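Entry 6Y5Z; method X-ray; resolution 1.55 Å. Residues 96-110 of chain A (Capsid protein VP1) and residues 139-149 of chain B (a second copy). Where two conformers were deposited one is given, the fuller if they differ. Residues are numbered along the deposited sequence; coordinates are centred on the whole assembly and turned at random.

Chain A, residues 96-110: VIGSNTLMNVHDYMT
Chain B (139-149) GIQQSHLVQYP

A single extended glutamine can organise a protein interface when its amide is matched to fixed partners, and the contact between two copies of the capsid protein VP1 illustrates the principle. The stretches bury 524 Å² between them. Chain A turns through a short 3-10 segment, residues 99-103, and continues as loop; chain B has no regular helix or strand, but makes a type I beta turn from Ser B143 to Val B146. The register runs in the same sense along both chains, Gly A98 lying nearest Ile B140, Thr A101 nearest Gln B142 (CA to CA 5.3 Å) and Asp A107 nearest Ser B143.

Gln B142 lies at the centre. Its CA-to-CB bond points toward chain A, and with chi1 and chi2 both t (-175° and 159°) the extended chain carries the amide to Asn A104 and Asp A107; chi3 of -93° sets the amide plane. NE2 spends its two hydrogens on Asn A104 O (3.1 Å) and Asp A107 OD2 (3.0 Å, nearly straight at 164°). OE1 accepts instead from waters: water 1 also donates to Thr A101 OG1, and water 3 to Leu A102 O. A third, water 2, accepts from Gln B142 N and donates to Thr A101 O, so backbone and side chain are both tied to the 3-10 segment.

The carboxylate acceptor and its neighbouring asparagine side chain are linked within chain A. Asn A104, chi1 t and chi2 -21°, receives His A106 N at its OD1 (3.2 Å) and, weakly, Asp A107 N (3.1 Å). Its ND2 donates weakly to Asp A107 OD1 (3.0 Å), a link to the carboxylate, which has chi1 m (-79°) and whose OD2 accepts from Gln B142 NE2.

Thr A101 has chi1 p (67°). Its OG1 donates to Gly A98 O (2.7 Å) and accepts from water 1, while CG2 lies 3.3 Å from Ile B140 O and 3.8 Å from Ile B140 CG2. Ile B140 is fully extended, chi1 and chi2 t, and packs over Gly A98, its CG2 4.0 Å from Gly A98 CA. Glycine suits that place twice over: phi/psi of 106/17 would jam a CB against the preceding carbonyl, and a CB would lie 3.0 Å from Ile B140 CD1.

At the other end, the turn is braced by Leu B145 N donating to Ser B143 OG (3.2 Å). Val B146, chi1 t, points toward chain A; its CG1 lies 3.8 Å from His A106 CE1, and its CG2 3.3 Å from Asp A107 OD1. The histidine's p rotamer (65°) carries its ring nearer chain B.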

# COMPACT_ATOMS: atom_id res chain seq x y z
N VAL A 96 3.56 16.76 -11.04
CA VAL A 96 4.88 16.42 -11.60
C VAL A 96 4.61 15.95 -13.03
O VAL A 96 3.82 15.02 -13.21
CB VAL A 96 5.59 15.35 -10.76
CG1 VAL A 96 6.86 14.92 -11.43
CG2 VAL A 96 5.82 15.85 -9.35
N ILE A 97 5.22 16.60 -14.01
CA ILE A 97 4.98 16.38 -15.47
C ILE A 97 6.04 15.43 -15.99
O ILE A 97 7.20 15.67 -15.67
CB ILE A 97 5.05 17.70 -16.27
CG1 ILE A 97 4.01 18.71 -15.80
CG2 ILE A 97 4.84 17.42 -17.75
CD1 ILE A 97 2.65 18.11 -15.79
N GLY A 98 5.66 14.45 -16.81
CA GLY A 98 6.62 13.69 -17.63
C GLY A 98 6.90 12.29 -17.15
O GLY A 98 7.85 11.69 -17.68
N SER A 99 6.07 11.68 -16.30
CA SER A 99 6.26 10.24 -16.00
C SER A 99 6.21 9.44 -17.31
O SER A 99 6.88 8.40 -17.41
CB SER A 99 5.28 9.74 -14.96
OG SER A 99 3.97 9.83 -15.40
N ASN A 100 5.43 9.87 -18.29
CA ASN A 100 5.30 9.17 -19.60
C ASN A 100 6.67 9.05 -20.27
O ASN A 100 6.86 8.12 -21.06
CB ASN A 100 4.34 9.90 -20.53
CG ASN A 100 4.67 11.37 -20.58
OD1 ASN A 100 4.35 12.08 -19.62
ND2 ASN A 100 5.37 11.80 -21.64
N THR A 101 7.60 9.97 -19.99
CA THR A 101 8.93 9.93 -20.68
C THR A 101 9.70 8.69 -20.24
O THR A 101 10.60 8.23 -20.98
CB THR A 101 9.78 11.19 -20.46
OG1 THR A 101 10.17 11.28 -19.09
CG2 THR A 101 9.06 12.45 -20.90
N LEU A 102 9.39 8.14 -19.07
CA LEU A 102 10.12 6.97 -18.52
C LEU A 102 9.66 5.69 -19.22
O LEU A 102 10.29 4.64 -18.99
CB LEU A 102 9.89 6.93 -17.00
CG LEU A 102 10.27 8.22 -16.27
CD1 LEU A 102 9.75 8.23 -14.85
CD2 LEU A 102 11.79 8.44 -16.31
N MET A 103 8.63 5.79 -20.06
CA MET A 103 8.16 4.65 -20.90
C MET A 103 9.02 4.51 -22.16
O MET A 103 8.74 3.60 -22.97
CB MET A 103 6.68 4.80 -21.25
CG MET A 103 5.76 4.91 -20.03
SD MET A 103 5.80 3.49 -18.91
CE MET A 103 5.00 2.29 -19.98
N ASN A 104 10.02 5.36 -22.33
CA ASN A 104 11.01 5.24 -23.43
C ASN A 104 12.06 4.20 -23.03
O ASN A 104 12.85 4.47 -22.13
CB ASN A 104 11.64 6.60 -23.73
CG ASN A 104 12.73 6.59 -24.78
OD1 ASN A 104 13.35 5.56 -25.05
ND2 ASN A 104 13.02 7.76 -25.33
N VAL A 105 12.02 3.03 -23.66
CA VAL A 105 13.00 1.94 -23.34
C VAL A 105 13.74 1.55 -24.62
O VAL A 105 14.27 0.45 -24.70
CB VAL A 105 12.31 0.76 -22.64
CG1 VAL A 105 11.81 1.17 -21.27
CG2 VAL A 105 11.19 0.18 -23.46
N HIS A 106 13.78 2.45 -25.60
CA HIS A 106 14.58 2.26 -26.83
C HIS A 106 15.80 3.16 -26.83
O HIS A 106 16.58 3.04 -27.77
CB HIS A 106 13.71 2.51 -28.07
CG HIS A 106 13.26 3.92 -28.16
ND1 HIS A 106 14.10 4.95 -28.55
CD2 HIS A 106 12.07 4.51 -27.84
CE1 HIS A 106 13.44 6.09 -28.50
NE2 HIS A 106 12.19 5.85 -28.06
N ASP A 107 15.98 4.05 -25.85
CA ASP A 107 17.15 4.97 -25.79
C ASP A 107 18.42 4.12 -25.60
O ASP A 107 18.31 2.91 -25.29
CB ASP A 107 16.97 6.04 -24.70
CG ASP A 107 16.08 7.25 -25.02
OD1 ASP A 107 15.86 7.60 -26.22
OD2 ASP A 107 15.64 7.88 -24.04
N TYR A 108 19.58 4.75 -25.70
CA TYR A 108 20.88 4.08 -25.50
C TYR A 108 21.05 3.78 -24.01
O TYR A 108 21.55 4.63 -23.25
CB TYR A 108 21.97 4.98 -26.06
CG TYR A 108 23.37 4.46 -25.93
CD1 TYR A 108 23.68 3.15 -26.25
CD2 TYR A 108 24.39 5.31 -25.57
CE1 TYR A 108 24.99 2.69 -26.18
CE2 TYR A 108 25.70 4.87 -25.48
CZ TYR A 108 26.00 3.57 -25.81
OH TYR A 108 27.29 3.12 -25.75
N MET A 109 20.62 2.59 -23.60
CA MET A 109 20.42 2.16 -22.20
C MET A 109 21.02 0.77 -22.00
O MET A 109 21.22 0.07 -23.03
CB MET A 109 18.91 2.13 -21.94
CG MET A 109 18.29 3.50 -22.07
SD MET A 109 16.50 3.55 -22.34
CE MET A 109 15.86 3.29 -20.69
N THR A 110 21.26 0.38 -20.76
CA THR A 110 21.59 -1.02 -20.39
C THR A 110 20.51 -1.95 -20.94
O THR A 110 19.33 -1.56 -20.94
CB THR A 110 21.63 -1.25 -18.87
OG1 THR A 110 22.59 -0.33 -18.36
CG2 THR A 110 21.99 -2.67 -18.49
N GLY B 139 4.69 18.71 -24.53
CA GLY B 139 5.80 17.87 -24.99
C GLY B 139 6.90 17.83 -23.96
O GLY B 139 7.18 18.86 -23.34
N ILE B 140 7.50 16.66 -23.81
CA ILE B 140 8.64 16.42 -22.90
C ILE B 140 9.21 15.06 -23.28
O ILE B 140 8.43 14.18 -23.65
CB ILE B 140 8.20 16.54 -21.43
CG1 ILE B 140 9.38 16.31 -20.49
CG2 ILE B 140 7.02 15.61 -21.10
CD1 ILE B 140 9.15 16.82 -19.08
N GLN B 141 10.53 14.91 -23.26
CA GLN B 141 11.22 13.70 -23.76
C GLN B 141 12.35 13.29 -22.81
O GLN B 141 12.92 14.15 -22.14
CB GLN B 141 11.83 13.91 -25.15
CG GLN B 141 10.79 14.27 -26.20
CD GLN B 141 11.31 14.61 -27.58
OE1 GLN B 141 10.55 15.08 -28.42
NE2 GLN B 141 12.57 14.29 -27.86
N GLN B 142 12.70 12.00 -22.83
CA GLN B 142 13.85 11.48 -22.04
C GLN B 142 15.16 11.92 -22.72
O GLN B 142 16.16 12.18 -22.01
CB GLN B 142 13.73 9.96 -21.90
CG GLN B 142 14.80 9.34 -21.01
CD GLN B 142 14.37 7.98 -20.50
OE1 GLN B 142 13.80 7.88 -19.40
NE2 GLN B 142 14.52 6.98 -21.35
N SER B 143 15.15 11.98 -24.05
CA SER B 143 16.34 12.36 -24.85
C SER B 143 15.92 13.32 -25.96
O SER B 143 15.03 12.96 -26.75
CB SER B 143 17.01 11.16 -25.42
OG SER B 143 18.02 11.63 -26.30
N HIS B 144 16.57 14.47 -26.05
CA HIS B 144 16.29 15.43 -27.15
C HIS B 144 16.86 14.92 -28.49
O HIS B 144 16.57 15.54 -29.52
CB HIS B 144 16.79 16.83 -26.83
CG HIS B 144 18.27 16.99 -26.92
ND1 HIS B 144 18.89 17.54 -28.05
CD2 HIS B 144 19.25 16.68 -26.04
CE1 HIS B 144 20.19 17.59 -27.83
NE2 HIS B 144 20.46 17.08 -26.60
N LEU B 145 17.68 13.88 -28.48
CA LEU B 145 18.38 13.43 -29.72
C LEU B 145 17.60 12.35 -30.47
O LEU B 145 18.03 11.98 -31.58
CB LEU B 145 19.78 12.96 -29.34
CG LEU B 145 20.72 14.09 -28.93
CD1 LEU B 145 22.05 13.55 -28.43
CD2 LEU B 145 20.92 15.06 -30.09
N VAL B 146 16.47 11.87 -29.94
CA VAL B 146 15.69 10.81 -30.63
C VAL B 146 15.27 11.33 -32.00
O VAL B 146 14.84 12.49 -32.11
CB VAL B 146 14.46 10.34 -29.82
CG1 VAL B 146 13.69 9.27 -30.56
CG2 VAL B 146 14.83 9.86 -28.43
N GLN B 147 15.40 10.48 -33.02
CA GLN B 147 14.90 10.74 -34.39
C GLN B 147 13.56 10.00 -34.57
O GLN B 147 13.57 8.80 -34.74
CB GLN B 147 15.94 10.27 -35.41
CG GLN B 147 17.38 10.73 -35.16
CD GLN B 147 18.38 9.94 -35.99
OE1 GLN B 147 18.12 9.53 -37.13
NE2 GLN B 147 19.53 9.66 -35.43
N TYR B 148 12.44 10.70 -34.47
CA TYR B 148 11.10 10.08 -34.59
C TYR B 148 10.79 9.87 -36.06
O TYR B 148 11.19 10.66 -36.92
CB TYR B 148 10.03 10.87 -33.83
CG TYR B 148 10.21 10.70 -32.35
CD1 TYR B 148 9.88 9.51 -31.71
CD2 TYR B 148 10.75 11.72 -31.58
CE1 TYR B 148 10.10 9.35 -30.35
CE2 TYR B 148 10.98 11.57 -30.22
CZ TYR B 148 10.63 10.39 -29.60
OH TYR B 148 10.90 10.23 -28.27
N PRO B 149 10.08 8.78 -36.38
CA PRO B 149 9.74 8.46 -37.76
C PRO B 149 8.67 9.40 -38.31
O PRO B 149 7.89 10.00 -37.56
CB PRO B 149 9.30 6.99 -37.68
CG PRO B 149 8.86 6.78 -36.26
CD PRO B 149 9.62 7.77 -35.42
O HOH W 1 12.90 10.70 -18.61
O HOH W 2 10.80 9.91 -23.69
O HOH W 3 13.21 5.42 -18.12
O HOH W 4 12.88 10.77 -25.97